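Local coordinates for protein elongation factor 1-gamma 1 (Saccharomyces cerevisiae, PDB 1NHY) that serves as a subunit of the eukaryotic elongation factor 1 complex in translation, probably helping to attach it to other cellular components, at residues I12-P17 and K47-F52; I142-L147 and Q184-V189; N149-A154 and I188-N193; A161-A166 and R196-L201. All blocks are in the same frame, centred on the assembly; numbering follows the deposited sequence.

Contact 1: residues I12-P17 and K47-F52; sequences IRTWVP and KKVPAF. With SO4 (sulfate ion), chain B.
Val49 O sits 3.0 Å above the plane of the Arg13 guanidinium, over its centre. Although Arg13 NE is only 3.1 Å from Val49 O, the angle is poor for a hydrogen bond, since the oxygen faces the flat group from above. CG of Arg13 stands between the backbone N and the carbonyl carbon (chi1 66°), and the extended chain beyond it runs past the ring of Pro50, with Arg13 CG and CD each 3.8 Å from Pro50 CD. An alanine in place of Arg13 would probably leave the Val49 carbonyl without its cationic cover and open a gap beside the Pro50 ring. The backbone O of Arg13 meets Pro50 CG at 3.4 Å, while Thr14 OG1 comes to 3.6 Å from Val49 CG1. Farther out, Lys48 NZ lies 3.7 Å from Arg13 NH1, a pairing of like charges that Glu62, in a long and weak ion pair with the lysine, may partly offset. The sulfate, probably from the crystallisation liquor, accepts a weak hydrogen bond from Ile12 N.

The peptide bond before Pro50 is cis, and this proline leads into strand 51-53: it is the cis-proline loop of the thioredoxin-like fold, set against the start of helix 12-24. In glutathione transferases the residue before this proline commonly offers its backbone to glutathione. Here a carbonyl oxygen over a guanidinium face and a proline ring beside aliphatic carbons are consistent with cohesion from packing and charge-to-carbonyl attraction, with no hydrogen bond between the segments and the Lys48 charge working against it.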
loop_
_atom_site.group_PDB
_atom_site.type_symbol
_atom_site.label_atom_id
_atom_site.label_comp_id
_atom_site.label_asym_id
_atom_site.label_seq_id
_atom_site.Cartn_x
_atom_site.Cartn_y
_atom_site.Cartn_z
ATOM N N ILE A 12 -1.369 -6.942 -3.149
ATOM C CA ILE A 12 -1.010 -5.802 -2.330
ATOM C C ILE A 12 -1.887 -4.561 -2.571
ATOM O O ILE A 12 -2.358 -3.930 -1.609
ATOM C CB ILE A 12 0.467 -5.450 -2.539
ATOM C CG1 ILE A 12 1.328 -6.459 -1.802
ATOM C CG2 ILE A 12 0.780 -4.077 -1.975
ATOM C CD1 ILE A 12 1.188 -6.357 -0.297
ATOM N N ARG A 13 -2.126 -4.216 -3.840
ATOM C CA ARG A 13 -2.935 -3.039 -4.158
ATOM C C ARG A 13 -4.361 -3.125 -3.611
ATOM O O ARG A 13 -5.102 -2.146 -3.617
ATOM C CB ARG A 13 -2.975 -2.807 -5.673
ATOM C CG ARG A 13 -3.678 -3.884 -6.448
ATOM C CD ARG A 13 -3.583 -3.649 -7.943
ATOM N NE ARG A 13 -3.883 -4.888 -8.661
ATOM C CZ ARG A 13 -3.871 -5.031 -9.987
ATOM N NH1 ARG A 13 -3.569 -3.999 -10.774
ATOM N NH2 ARG A 13 -4.166 -6.210 -10.530
ATOM N N THR A 14 -4.736 -4.296 -3.117
ATOM C CA THR A 14 -6.065 -4.488 -2.577
ATOM C C THR A 14 -6.099 -4.416 -1.065
ATOM O O THR A 14 -7.141 -4.194 -0.462
ATOM C CB THR A 14 -6.612 -5.834 -2.991
ATOM O OG1 THR A 14 -6.982 -5.781 -4.370
ATOM C CG2 THR A 14 -7.810 -6.197 -2.150
ATOM N N TRP A 15 -4.949 -4.597 -0.449
ATOM C CA TRP A 15 -4.889 -4.590 0.993
ATOM C C TRP A 15 -5.526 -3.378 1.660
ATOM O O TRP A 15 -6.486 -3.525 2.421
ATOM C CB TRP A 15 -3.437 -4.756 1.432
ATOM C CG TRP A 15 -2.863 -6.116 1.101
ATOM C CD1 TRP A 15 -3.330 -7.018 0.175
ATOM C CD2 TRP A 15 -1.693 -6.703 1.666
ATOM N NE1 TRP A 15 -2.517 -8.124 0.133
ATOM C CE2 TRP A 15 -1.505 -7.956 1.038
ATOM C CE3 TRP A 15 -0.776 -6.290 2.645
ATOM C CZ2 TRP A 15 -0.442 -8.794 1.357
ATOM C CZ3 TRP A 15 0.286 -7.124 2.961
ATOM C CH2 TRP A 15 0.443 -8.361 2.321
ATOM N N VAL A 16 -5.018 -2.181 1.382
ATOM C CA VAL A 16 -5.589 -0.995 2.017
ATOM C C VAL A 16 -7.091 -0.848 1.796
ATOM O O VAL A 16 -7.832 -0.665 2.750
ATOM C CB VAL A 16 -4.872 0.294 1.578
ATOM C CG1 VAL A 16 -5.608 1.512 2.125
ATOM C CG2 VAL A 16 -3.442 0.281 2.095
ATOM N N PRO A 17 -7.561 -0.914 0.544
ATOM C CA PRO A 17 -9.005 -0.775 0.346
ATOM C C PRO A 17 -9.764 -1.729 1.240
ATOM O O PRO A 17 -10.712 -1.331 1.925
ATOM C CB PRO A 17 -9.179 -1.125 -1.115
ATOM C CG PRO A 17 -7.912 -0.574 -1.719
ATOM C CD PRO A 17 -6.851 -0.997 -0.743
ATOM N N LYS A 47 -12.107 -6.449 -16.397
ATOM C CA LYS A 47 -11.767 -7.408 -15.341
ATOM C C LYS A 47 -10.484 -7.036 -14.582
ATOM O O LYS A 47 -9.612 -7.882 -14.376
ATOM C CB LYS A 47 -11.609 -8.810 -15.933
ATOM C CG LYS A 47 -12.840 -9.340 -16.627
ATOM C CD LYS A 47 -12.589 -10.723 -17.203
ATOM C CE LYS A 47 -13.855 -11.253 -17.870
ATOM N NZ LYS A 47 -13.798 -12.711 -18.235
ATOM N N LYS A 48 -10.375 -5.774 -14.170
ATOM C CA LYS A 48 -9.209 -5.292 -13.442
ATOM C C LYS A 48 -9.588 -5.018 -11.980
ATOM O O LYS A 48 -10.749 -4.760 -11.663
ATOM C CB LYS A 48 -8.690 -4.021 -14.117
ATOM C CG LYS A 48 -7.653 -3.257 -13.304
ATOM C CD LYS A 48 -7.836 -1.726 -13.428
ATOM C CE LYS A 48 -7.032 -0.965 -12.360
ATOM N NZ LYS A 48 -5.574 -1.340 -12.358
ATOM N N VAL A 49 -8.604 -5.060 -11.090
ATOM C CA VAL A 49 -8.863 -4.843 -9.677
ATOM C C VAL A 49 -7.809 -3.898 -9.074
ATOM O O VAL A 49 -6.684 -3.844 -9.571
ATOM C CB VAL A 49 -8.875 -6.221 -8.979
ATOM C CG1 VAL A 49 -7.976 -6.227 -7.778
ATOM C CG2 VAL A 49 -10.301 -6.588 -8.614
ATOM N N PRO A 50 -8.159 -3.114 -8.025
ATOM C CA PRO A 50 -9.419 -2.969 -7.291
ATOM C C PRO A 50 -10.511 -2.328 -8.144
ATOM O O PRO A 50 -10.253 -1.470 -8.999
ATOM C CB PRO A 50 -9.029 -2.079 -6.113
ATOM C CG PRO A 50 -7.600 -2.369 -5.929
ATOM C CD PRO A 50 -7.100 -2.368 -7.330
ATOM N N ALA A 51 -11.739 -2.744 -7.873
ATOM C CA ALA A 51 -12.902 -2.268 -8.587
ATOM C C ALA A 51 -14.010 -1.974 -7.580
ATOM O O ALA A 51 -14.381 -2.827 -6.775
ATOM C CB ALA A 51 -13.350 -3.333 -9.554
ATOM N N PHE A 52 -14.543 -0.765 -7.614
ATOM C CA PHE A 52 -15.621 -0.430 -6.701
ATOM C C PHE A 52 -16.913 -0.077 -7.432
ATOM O O PHE A 52 -16.881 0.480 -8.529
ATOM C CB PHE A 52 -15.239 0.742 -5.823
ATOM C CG PHE A 52 -16.326 1.132 -4.871
ATOM C CD1 PHE A 52 -16.526 0.419 -3.700
ATOM C CD2 PHE A 52 -17.178 2.192 -5.164
ATOM C CE1 PHE A 52 -17.562 0.754 -2.837
ATOM C CE2 PHE A 52 -18.215 2.532 -4.306
ATOM C CZ PHE A 52 -18.405 1.813 -3.142
HETATM S S SO4 B . 1.478 -8.642 -5.792
HETATM O O1 SO4 B . 0.625 -7.439 -5.785
HETATM O O2 SO4 B . 1.439 -9.278 -7.130
HETATM O O3 SO4 B . 2.883 -8.282 -5.453
HETATM O O4 SO4 B . 0.974 -9.602 -4.786
#

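Contact 2: residues I142-L147 and Q184-V189; sequences IFENRL and QHPAIV
At the start of helix 186-197, in the all-helical half of this GST-like domain, Glu144 from near the end of helix 126-147 meets Ala187 and Ile188. Ile188 N donates to Glu144 OE2 with an N-H...O angle of 158°, but OE2 is modelled too close to the neighbouring CB of Ala187, which leaves its exact place doubtful. The bend at chi2 (-74°) swings CD of Glu144 towards the helix start, and the other oxygen, OE1, lies 3.4 Å from Pro186 CD. His185 occupies the N-cap position; its ring takes Glu144 CG at the edge, 3.2 Å from ND1, with the carboxylate and ring planes 74° apart. Lying at the N-terminus of helix 186-197, the Glu144 carboxylate would probably be stabilised by the helix dipole. An alanine in place of Glu144 would probably leave Ile188 N without this acceptor and strip the cover from Ile188 CG1 and the His185 ring edge.

On the inner side the contact turns apolar. Ile188 CD1 reaches Phe143 CB at 3.3 Å and Leu147 CD2 at 3.7 Å, the Leu147 and Ile188 side chains crossing at about a right angle. Leu147 CB faces Ala187 CB at 3.4 Å, while the Phe143 ring carries on inward to edge-to-face meetings with Trp99 and Phe169.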
loop_
_atom_site.group_PDB
_atom_site.type_symbol
_atom_site.label_atom_id
_atom_site.label_comp_id
_atom_site.label_asym_id
_atom_site.label_seq_id
_atom_site.Cartn_x
_atom_site.Cartn_y
_atom_site.Cartn_z
ATOM N N ILE A 142 15.314 8.366 2.146
ATOM C CA ILE A 142 14.367 9.461 2.352
ATOM C C ILE A 142 13.449 9.105 3.513
ATOM O O ILE A 142 13.156 9.941 4.384
ATOM C CB ILE A 142 13.466 9.686 1.124
ATOM C CG1 ILE A 142 14.317 9.903 -0.121
ATOM C CG2 ILE A 142 12.591 10.913 1.349
ATOM C CD1 ILE A 142 15.131 11.181 -0.048
ATOM N N PHE A 143 12.989 7.855 3.493
ATOM C CA PHE A 143 12.111 7.325 4.518
ATOM C C PHE A 143 12.791 7.273 5.867
ATOM O O PHE A 143 12.342 7.915 6.819
ATOM C CB PHE A 143 11.663 5.934 4.124
ATOM C CG PHE A 143 10.509 5.937 3.206
ATOM C CD1 PHE A 143 9.212 5.844 3.702
ATOM C CD2 PHE A 143 10.704 6.072 1.848
ATOM C CE1 PHE A 143 8.114 5.893 2.852
ATOM C CE2 PHE A 143 9.608 6.122 0.983
ATOM C CZ PHE A 143 8.307 6.030 1.489
ATOM N N GLU A 144 13.871 6.494 5.941
ATOM C CA GLU A 144 14.631 6.351 7.186
ATOM C C GLU A 144 14.938 7.690 7.798
ATOM O O GLU A 144 14.756 7.872 8.998
ATOM C CB GLU A 144 15.973 5.645 6.963
ATOM C CG GLU A 144 16.012 4.163 7.307
ATOM C CD GLU A 144 16.032 3.860 8.810
ATOM O OE1 GLU A 144 17.068 4.088 9.484
ATOM O OE2 GLU A 144 15.000 3.369 9.315
ATOM N N ASN A 145 15.422 8.629 6.993
ATOM C CA ASN A 145 15.747 9.931 7.546
ATOM C C ASN A 145 14.562 10.544 8.245
ATOM O O ASN A 145 14.720 11.172 9.281
ATOM C CB ASN A 145 16.215 10.905 6.478
ATOM C CG ASN A 145 17.500 10.474 5.829
ATOM O OD1 ASN A 145 18.455 10.086 6.515
ATOM N ND2 ASN A 145 17.544 10.545 4.488
ATOM N N ARG A 146 13.370 10.376 7.683
ATOM C CA ARG A 146 12.196 10.961 8.304
ATOM C C ARG A 146 11.717 10.156 9.509
ATOM O O ARG A 146 11.441 10.735 10.571
ATOM C CB ARG A 146 11.088 11.126 7.253
ATOM C CG ARG A 146 9.694 10.759 7.702
ATOM C CD ARG A 146 9.162 11.675 8.783
ATOM N NE ARG A 146 8.835 12.999 8.281
ATOM C CZ ARG A 146 7.979 13.829 8.868
ATOM N NH1 ARG A 146 7.354 13.481 9.980
ATOM N NH2 ARG A 146 7.726 15.010 8.328
ATOM N N LEU A 147 11.640 8.830 9.348
ATOM C CA LEU A 147 11.188 7.935 10.410
ATOM C C LEU A 147 12.106 7.939 11.617
ATOM O O LEU A 147 11.774 7.391 12.669
ATOM C CB LEU A 147 11.074 6.506 9.900
ATOM C CG LEU A 147 9.761 6.060 9.267
ATOM C CD1 LEU A 147 8.609 6.941 9.726
ATOM C CD2 LEU A 147 9.911 6.114 7.781
ATOM N N GLN A 184 20.419 -1.914 9.656
ATOM C CA GLN A 184 20.877 -0.576 9.323
ATOM C C GLN A 184 19.741 0.382 9.021
ATOM O O GLN A 184 19.960 1.578 8.822
ATOM C CB GLN A 184 21.806 -0.646 8.126
ATOM C CG GLN A 184 23.012 -1.517 8.365
ATOM C CD GLN A 184 24.052 -1.343 7.285
ATOM O OE1 GLN A 184 23.820 -1.697 6.121
ATOM N NE2 GLN A 184 25.205 -0.782 7.657
ATOM N N HIS A 185 18.527 -0.148 8.980
ATOM C CA HIS A 185 17.363 0.673 8.704
ATOM C C HIS A 185 16.292 0.419 9.758
ATOM O O HIS A 185 15.205 -0.078 9.463
ATOM C CB HIS A 185 16.867 0.371 7.284
ATOM C CG HIS A 185 17.818 0.829 6.218
ATOM N ND1 HIS A 185 18.211 2.149 6.091
ATOM C CD2 HIS A 185 18.487 0.143 5.259
ATOM C CE1 HIS A 185 19.082 2.259 5.104
ATOM N NE2 HIS A 185 19.266 1.054 4.582
ATOM N N PRO A 186 16.598 0.770 11.015
ATOM C CA PRO A 186 15.704 0.600 12.165
ATOM C C PRO A 186 14.385 1.319 12.020
ATOM O O PRO A 186 13.322 0.701 12.061
ATOM C CB PRO A 186 16.509 1.177 13.321
ATOM C CG PRO A 186 17.903 0.980 12.896
ATOM C CD PRO A 186 17.863 1.379 11.448
ATOM N N ALA A 187 14.475 2.638 11.873
ATOM C CA ALA A 187 13.301 3.484 11.739
ATOM C C ALA A 187 12.249 2.836 10.840
ATOM O O ALA A 187 11.101 2.657 11.254
ATOM C CB ALA A 187 13.707 4.852 11.188
ATOM N N ILE A 188 12.648 2.483 9.618
ATOM C CA ILE A 188 11.739 1.859 8.665
ATOM C C ILE A 188 11.049 0.657 9.313
ATOM O O ILE A 188 9.827 0.503 9.208
ATOM C CB ILE A 188 12.493 1.383 7.398
ATOM C CG1 ILE A 188 13.288 2.546 6.800
ATOM C CG2 ILE A 188 11.506 0.824 6.373
ATOM C CD1 ILE A 188 12.450 3.758 6.493
ATOM N N VAL A 189 11.838 -0.180 9.987
ATOM C CA VAL A 189 11.302 -1.366 10.655
ATOM C C VAL A 189 10.308 -0.977 11.741
ATOM O O VAL A 189 9.153 -1.421 11.729
ATOM C CB VAL A 189 12.417 -2.197 11.289
ATOM C CG1 VAL A 189 11.825 -3.447 11.886
ATOM C CG2 VAL A 189 13.463 -2.539 10.244
#

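Contact 3: residues N149-A154 and I188-N193; sequences NYTYLA and IVRWFN
Arg190 spreads its two terminal nitrogens over consecutive carbonyls of the 149-154 loop. NH2 makes a weak hydrogen bond to Tyr150 O at 2.9 Å, bent to 116°, and NH1 a straighter but long and weak one to Thr151 O at 3.4 Å and 161°, with Thr151 O in the guanidinium plane at its edge. The stronger partner of NH2 is Leu147 O, the end of the preceding helix, so one guanidinium ties together the helix terminus and the chain leaving it.

Beside it, Trp191 NE1 donates to Asp162 OD1, an oxygen that also accepts Leu153 N; this aspartate, in the first turn of helix 160-175, belongs to the Ser-Xaa-Xaa-Asp sequence that glutathione transferases use as an N-capping box. The loop and helix 186-197 thus meet at a common acceptor in the C-terminal GST domain.

Packing follows from the indole. A chi1 of 166° sets Trp191 CG anti to the backbone N; the indole then meets the loop, where Thr151 O lies at the ring edge, 3.6 Å from CD1. Leu153 crosses the indole at about a right angle: CD2 stands 4.1 Å above one face, towards the rim, and CD1 lies 3.8 Å from Trp191 CZ2.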
loop_
_atom_site.group_PDB
_atom_site.type_symbol
_atom_site.label_atom_id
_atom_site.label_comp_id
_atom_site.label_asym_id
_atom_site.label_seq_id
_atom_site.Cartn_x
_atom_site.Cartn_y
_atom_site.Cartn_z
ATOM N N ASN A 149 13.180 10.705 13.226
ATOM C CA ASN A 149 12.771 11.705 14.213
ATOM C C ASN A 149 11.272 11.858 14.231
ATOM O O ASN A 149 10.735 12.706 14.943
ATOM C CB ASN A 149 13.396 13.057 13.891
ATOM C CG ASN A 149 14.830 12.934 13.411
ATOM O OD1 ASN A 149 15.715 12.483 14.157
ATOM N ND2 ASN A 149 15.067 13.325 12.155
ATOM N N TYR A 150 10.603 11.039 13.433
ATOM C CA TYR A 150 9.157 11.078 13.347
ATOM C C TYR A 150 8.553 9.667 13.356
ATOM O O TYR A 150 9.072 8.733 12.742
ATOM C CB TYR A 150 8.749 11.849 12.086
ATOM C CG TYR A 150 9.204 13.301 12.095
ATOM C CD1 TYR A 150 8.346 14.318 12.528
ATOM C CD2 TYR A 150 10.500 13.645 11.709
ATOM C CE1 TYR A 150 8.762 15.636 12.578
ATOM C CE2 TYR A 150 10.929 14.960 11.761
ATOM C CZ TYR A 150 10.056 15.958 12.198
ATOM O OH TYR A 150 10.483 17.276 12.261
ATOM N N THR A 151 7.448 9.523 14.069
ATOM C CA THR A 151 6.793 8.238 14.161
ATOM C C THR A 151 6.186 7.807 12.842
ATOM O O THR A 151 6.382 6.674 12.390
ATOM C CB THR A 151 5.656 8.275 15.172
ATOM O OG1 THR A 151 6.164 8.694 16.441
ATOM C CG2 THR A 151 5.025 6.902 15.294
ATOM N N TYR A 152 5.423 8.721 12.252
ATOM C CA TYR A 152 4.738 8.457 11.006
ATOM C C TYR A 152 5.332 9.316 9.921
ATOM O O TYR A 152 6.122 10.213 10.213
ATOM C CB TYR A 152 3.255 8.728 11.196
ATOM C CG TYR A 152 2.702 7.886 12.313
ATOM C CD1 TYR A 152 2.796 6.501 12.252
ATOM C CD2 TYR A 152 2.084 8.465 13.425
ATOM C CE1 TYR A 152 2.289 5.705 13.257
ATOM C CE2 TYR A 152 1.564 7.674 14.448
ATOM C CZ TYR A 152 1.669 6.291 14.351
ATOM O OH TYR A 152 1.130 5.479 15.320
ATOM N N LEU A 153 4.950 9.047 8.675
ATOM C CA LEU A 153 5.501 9.772 7.534
ATOM C C LEU A 153 5.094 11.230 7.360
ATOM O O LEU A 153 5.941 12.104 7.243
ATOM C CB LEU A 153 5.184 9.022 6.246
ATOM C CG LEU A 153 5.660 7.582 6.154
ATOM C CD1 LEU A 153 5.187 6.957 4.841
ATOM C CD2 LEU A 153 7.162 7.563 6.259
ATOM N N ALA A 154 3.801 11.510 7.342
ATOM C CA ALA A 154 3.378 12.879 7.107
ATOM C C ALA A 154 2.781 13.580 8.298
ATOM O O ALA A 154 2.522 14.777 8.229
ATOM C CB ALA A 154 2.385 12.925 5.948
ATOM N N ILE A 188 12.648 2.483 9.618
ATOM C CA ILE A 188 11.739 1.859 8.665
ATOM C C ILE A 188 11.049 0.657 9.313
ATOM O O ILE A 188 9.827 0.503 9.208
ATOM C CB ILE A 188 12.493 1.383 7.398
ATOM C CG1 ILE A 188 13.288 2.546 6.800
ATOM C CG2 ILE A 188 11.506 0.824 6.373
ATOM C CD1 ILE A 188 12.450 3.758 6.493
ATOM N N VAL A 189 11.838 -0.180 9.987
ATOM C CA VAL A 189 11.302 -1.366 10.655
ATOM C C VAL A 189 10.308 -0.977 11.741
ATOM O O VAL A 189 9.153 -1.421 11.729
ATOM C CB VAL A 189 12.417 -2.197 11.289
ATOM C CG1 VAL A 189 11.825 -3.447 11.886
ATOM C CG2 VAL A 189 13.463 -2.539 10.244
ATOM N N ARG A 190 10.767 -0.156 12.680
ATOM C CA ARG A 190 9.918 0.330 13.757
ATOM C C ARG A 190 8.553 0.705 13.168
ATOM O O ARG A 190 7.520 0.107 13.504
ATOM C CB ARG A 190 10.557 1.563 14.394
ATOM C CG ARG A 190 9.666 2.246 15.398
ATOM C CD ARG A 190 10.318 3.487 15.953
ATOM N NE ARG A 190 10.524 4.526 14.951
ATOM C CZ ARG A 190 9.553 5.072 14.222
ATOM N NH1 ARG A 190 8.289 4.676 14.362
ATOM N NH2 ARG A 190 9.845 6.047 13.369
ATOM N N TRP A 191 8.593 1.702 12.272
ATOM C CA TRP A 191 7.446 2.244 11.557
ATOM C C TRP A 191 6.607 1.155 10.896
ATOM O O TRP A 191 5.388 1.088 11.081
ATOM C CB TRP A 191 7.955 3.231 10.486
ATOM C CG TRP A 191 6.934 3.652 9.423
ATOM C CD1 TRP A 191 5.896 4.541 9.571
ATOM C CD2 TRP A 191 6.816 3.120 8.089
ATOM N NE1 TRP A 191 5.140 4.581 8.419
ATOM C CE2 TRP A 191 5.678 3.724 7.495
ATOM C CE3 TRP A 191 7.558 2.191 7.344
ATOM C CZ2 TRP A 191 5.257 3.422 6.189
ATOM C CZ3 TRP A 191 7.142 1.889 6.047
ATOM C CH2 TRP A 191 5.998 2.508 5.482
ATOM N N PHE A 192 7.267 0.309 10.124
ATOM C CA PHE A 192 6.577 -0.746 9.417
ATOM C C PHE A 192 5.669 -1.559 10.329
ATOM O O PHE A 192 4.461 -1.683 10.074
ATOM C CB PHE A 192 7.591 -1.660 8.726
ATOM C CG PHE A 192 6.968 -2.673 7.814
ATOM C CD1 PHE A 192 6.142 -2.272 6.765
ATOM C CD2 PHE A 192 7.188 -4.029 8.009
ATOM C CE1 PHE A 192 5.553 -3.207 5.920
ATOM C CE2 PHE A 192 6.608 -4.973 7.170
ATOM C CZ PHE A 192 5.784 -4.565 6.126
ATOM N N ASN A 193 6.244 -2.091 11.403
ATOM C CA ASN A 193 5.487 -2.925 12.339
ATOM C C ASN A 193 4.319 -2.189 12.981
ATOM O O ASN A 193 3.233 -2.747 13.158
ATOM C CB ASN A 193 6.410 -3.483 13.425
ATOM C CG ASN A 193 7.643 -4.184 12.850
ATOM O OD1 ASN A 193 7.549 -4.924 11.874
ATOM N ND2 ASN A 193 8.798 -3.960 13.460
#

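Contact 4: residues A161-A166 and R196-L201; sequences ADLVAA and RASPFL
Leu163 forks against Phe200, and the two side chains cross at about a right angle. Its CD2 lies 3.4 Å from Phe200 CB, while CD1 sits 3.8 Å from both CG and CD1 of the ring, so that both methyls meet the base of the aromatic side chain. Phe200 also touches Met79 of helix 77-83. A first torsion of -55° puts Phe200 CG anti to the carbonyl carbon. Leu201, the next residue, puts CD1 between Leu163 and Ala166, which stand about one turn apart on helix 160-175; the distances are 3.7 Å to Ala166 CB and 4.0 Å to Leu163 CD2. The small alanine side chain lets the leucine come up close to this helix, and Val195 of helix 186-197 touches Leu163, Ala166 and Leu201 alike.

Towards the bend that follows the helix the fit is slacker. Ser198 OG comes no nearer to Leu163 CD2 than 4.2 Å. Leu201 N donates to Ser198 O, which holds the bend together. Ala197 and Pro199 are on the solvent side, and Arg196 directs its polar end to Asn193 OD1.

Leucine, alanine and phenylalanine side chains thus pack the buried helix 160-175 against the end of helix 186-197 and the bend after it, as part of the all-helical C-terminal domain of the glutathione transferase fold.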
loop_
_atom_site.group_PDB
_atom_site.type_symbol
_atom_site.label_atom_id
_atom_site.label_comp_id
_atom_site.label_asym_id
_atom_site.label_seq_id
_atom_site.Cartn_x
_atom_site.Cartn_y
_atom_site.Cartn_z
ATOM N N ALA A 161 -1.078 7.994 4.015
ATOM C CA ALA A 161 0.286 7.819 3.503
ATOM C C ALA A 161 0.940 6.568 4.094
ATOM O O ALA A 161 1.327 5.645 3.369
ATOM C CB ALA A 161 1.130 9.023 3.817
ATOM N N ASP A 162 1.068 6.542 5.412
ATOM C CA ASP A 162 1.661 5.401 6.089
ATOM C C ASP A 162 1.031 4.109 5.620
ATOM O O ASP A 162 1.731 3.150 5.316
ATOM C CB ASP A 162 1.453 5.547 7.574
ATOM C CG ASP A 162 1.982 6.851 8.084
ATOM O OD1 ASP A 162 3.216 6.986 8.103
ATOM O OD2 ASP A 162 1.178 7.739 8.446
ATOM N N LEU A 163 -0.294 4.081 5.558
ATOM C CA LEU A 163 -0.959 2.872 5.117
ATOM C C LEU A 163 -0.425 2.394 3.786
ATOM O O LEU A 163 0.095 1.293 3.684
ATOM C CB LEU A 163 -2.459 3.095 5.018
ATOM C CG LEU A 163 -3.120 3.241 6.391
ATOM C CD1 LEU A 163 -4.615 3.396 6.195
ATOM C CD2 LEU A 163 -2.824 2.024 7.262
ATOM N N VAL A 164 -0.547 3.227 2.765
ATOM C CA VAL A 164 -0.071 2.853 1.448
ATOM C C VAL A 164 1.407 2.548 1.448
ATOM O O VAL A 164 1.822 1.460 1.057
ATOM C CB VAL A 164 -0.355 3.952 0.453
ATOM C CG1 VAL A 164 0.425 3.713 -0.833
ATOM C CG2 VAL A 164 -1.851 3.991 0.188
ATOM N N ALA A 165 2.209 3.507 1.878
ATOM C CA ALA A 165 3.642 3.293 1.924
ATOM C C ALA A 165 3.953 1.957 2.622
ATOM O O ALA A 165 4.924 1.284 2.282
ATOM C CB ALA A 165 4.317 4.448 2.648
ATOM N N ALA A 166 3.126 1.559 3.587
ATOM C CA ALA A 166 3.366 0.294 4.285
ATOM C C ALA A 166 3.156 -0.885 3.357
ATOM O O ALA A 166 3.944 -1.829 3.351
ATOM C CB ALA A 166 2.447 0.163 5.490
ATOM N N ARG A 196 1.567 -2.107 10.351
ATOM C CA ARG A 196 0.939 -3.406 10.061
ATOM C C ARG A 196 -0.019 -3.804 11.169
ATOM O O ARG A 196 -1.052 -4.443 10.934
ATOM C CB ARG A 196 1.980 -4.510 9.959
ATOM C CG ARG A 196 3.132 -4.193 9.063
ATOM C CD ARG A 196 4.072 -5.378 8.937
ATOM N NE ARG A 196 4.969 -5.549 10.081
ATOM C CZ ARG A 196 4.958 -6.610 10.891
ATOM N NH1 ARG A 196 4.089 -7.603 10.693
ATOM N NH2 ARG A 196 5.822 -6.690 11.895
ATOM N N ALA A 197 0.345 -3.429 12.387
ATOM C CA ALA A 197 -0.452 -3.758 13.552
ATOM C C ALA A 197 -1.836 -3.126 13.553
ATOM O O ALA A 197 -2.754 -3.672 14.153
ATOM C CB ALA A 197 0.303 -3.361 14.806
ATOM N N SER A 198 -1.985 -1.984 12.884
ATOM C CA SER A 198 -3.266 -1.277 12.836
ATOM C C SER A 198 -4.422 -2.080 12.259
ATOM O O SER A 198 -4.225 -2.998 11.454
ATOM C CB SER A 198 -3.118 0.025 12.042
ATOM O OG SER A 198 -2.361 -0.180 10.860
ATOM N N PRO A 199 -5.654 -1.744 12.662
ATOM C CA PRO A 199 -6.829 -2.461 12.153
ATOM C C PRO A 199 -6.936 -2.351 10.633
ATOM O O PRO A 199 -7.639 -3.130 9.994
ATOM C CB PRO A 199 -7.989 -1.765 12.841
ATOM C CG PRO A 199 -7.374 -1.250 14.100
ATOM C CD PRO A 199 -6.042 -0.735 13.658
ATOM N N PHE A 200 -6.233 -1.375 10.066
ATOM C CA PHE A 200 -6.237 -1.132 8.627
ATOM C C PHE A 200 -5.518 -2.219 7.840
ATOM O O PHE A 200 -5.927 -2.565 6.722
ATOM C CB PHE A 200 -5.536 0.192 8.325
ATOM C CG PHE A 200 -6.100 1.341 9.064
ATOM C CD1 PHE A 200 -7.229 1.992 8.594
ATOM C CD2 PHE A 200 -5.534 1.757 10.264
ATOM C CE1 PHE A 200 -7.801 3.047 9.313
ATOM C CE2 PHE A 200 -6.100 2.814 10.992
ATOM C CZ PHE A 200 -7.234 3.461 10.510
ATOM N N LEU A 201 -4.448 -2.746 8.428
ATOM C CA LEU A 201 -3.619 -3.737 7.767
ATOM C C LEU A 201 -3.409 -5.045 8.518
ATOM O O LEU A 201 -2.955 -6.034 7.944
ATOM C CB LEU A 201 -2.248 -3.118 7.499
ATOM C CG LEU A 201 -2.128 -1.946 6.539
ATOM C CD1 LEU A 201 -0.747 -1.364 6.692
ATOM C CD2 LEU A 201 -2.364 -2.397 5.120
#

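Burial sorts these contacts as clearly as chemistry does. Contacts 1 and 4 are buried, contacts 2 and 3 only partly, and the polar bonds across the segments belong to the latter pair. Contact 1 alone lies in the thioredoxin-like half; Val16 of its helix touches Leu163 and Leu201 of contact 4, so the two halves of the domain meet there. Contacts 2, 3 and 4 all draw on helix 186-197: its start takes a carboxylate, its middle offers an arginine and an indole to a loop, and its end passes into a bend packed by aliphatic and aromatic groups. Asp162 links contacts 3 and 4, and Leu147 with Arg190 links contacts 2 and 3.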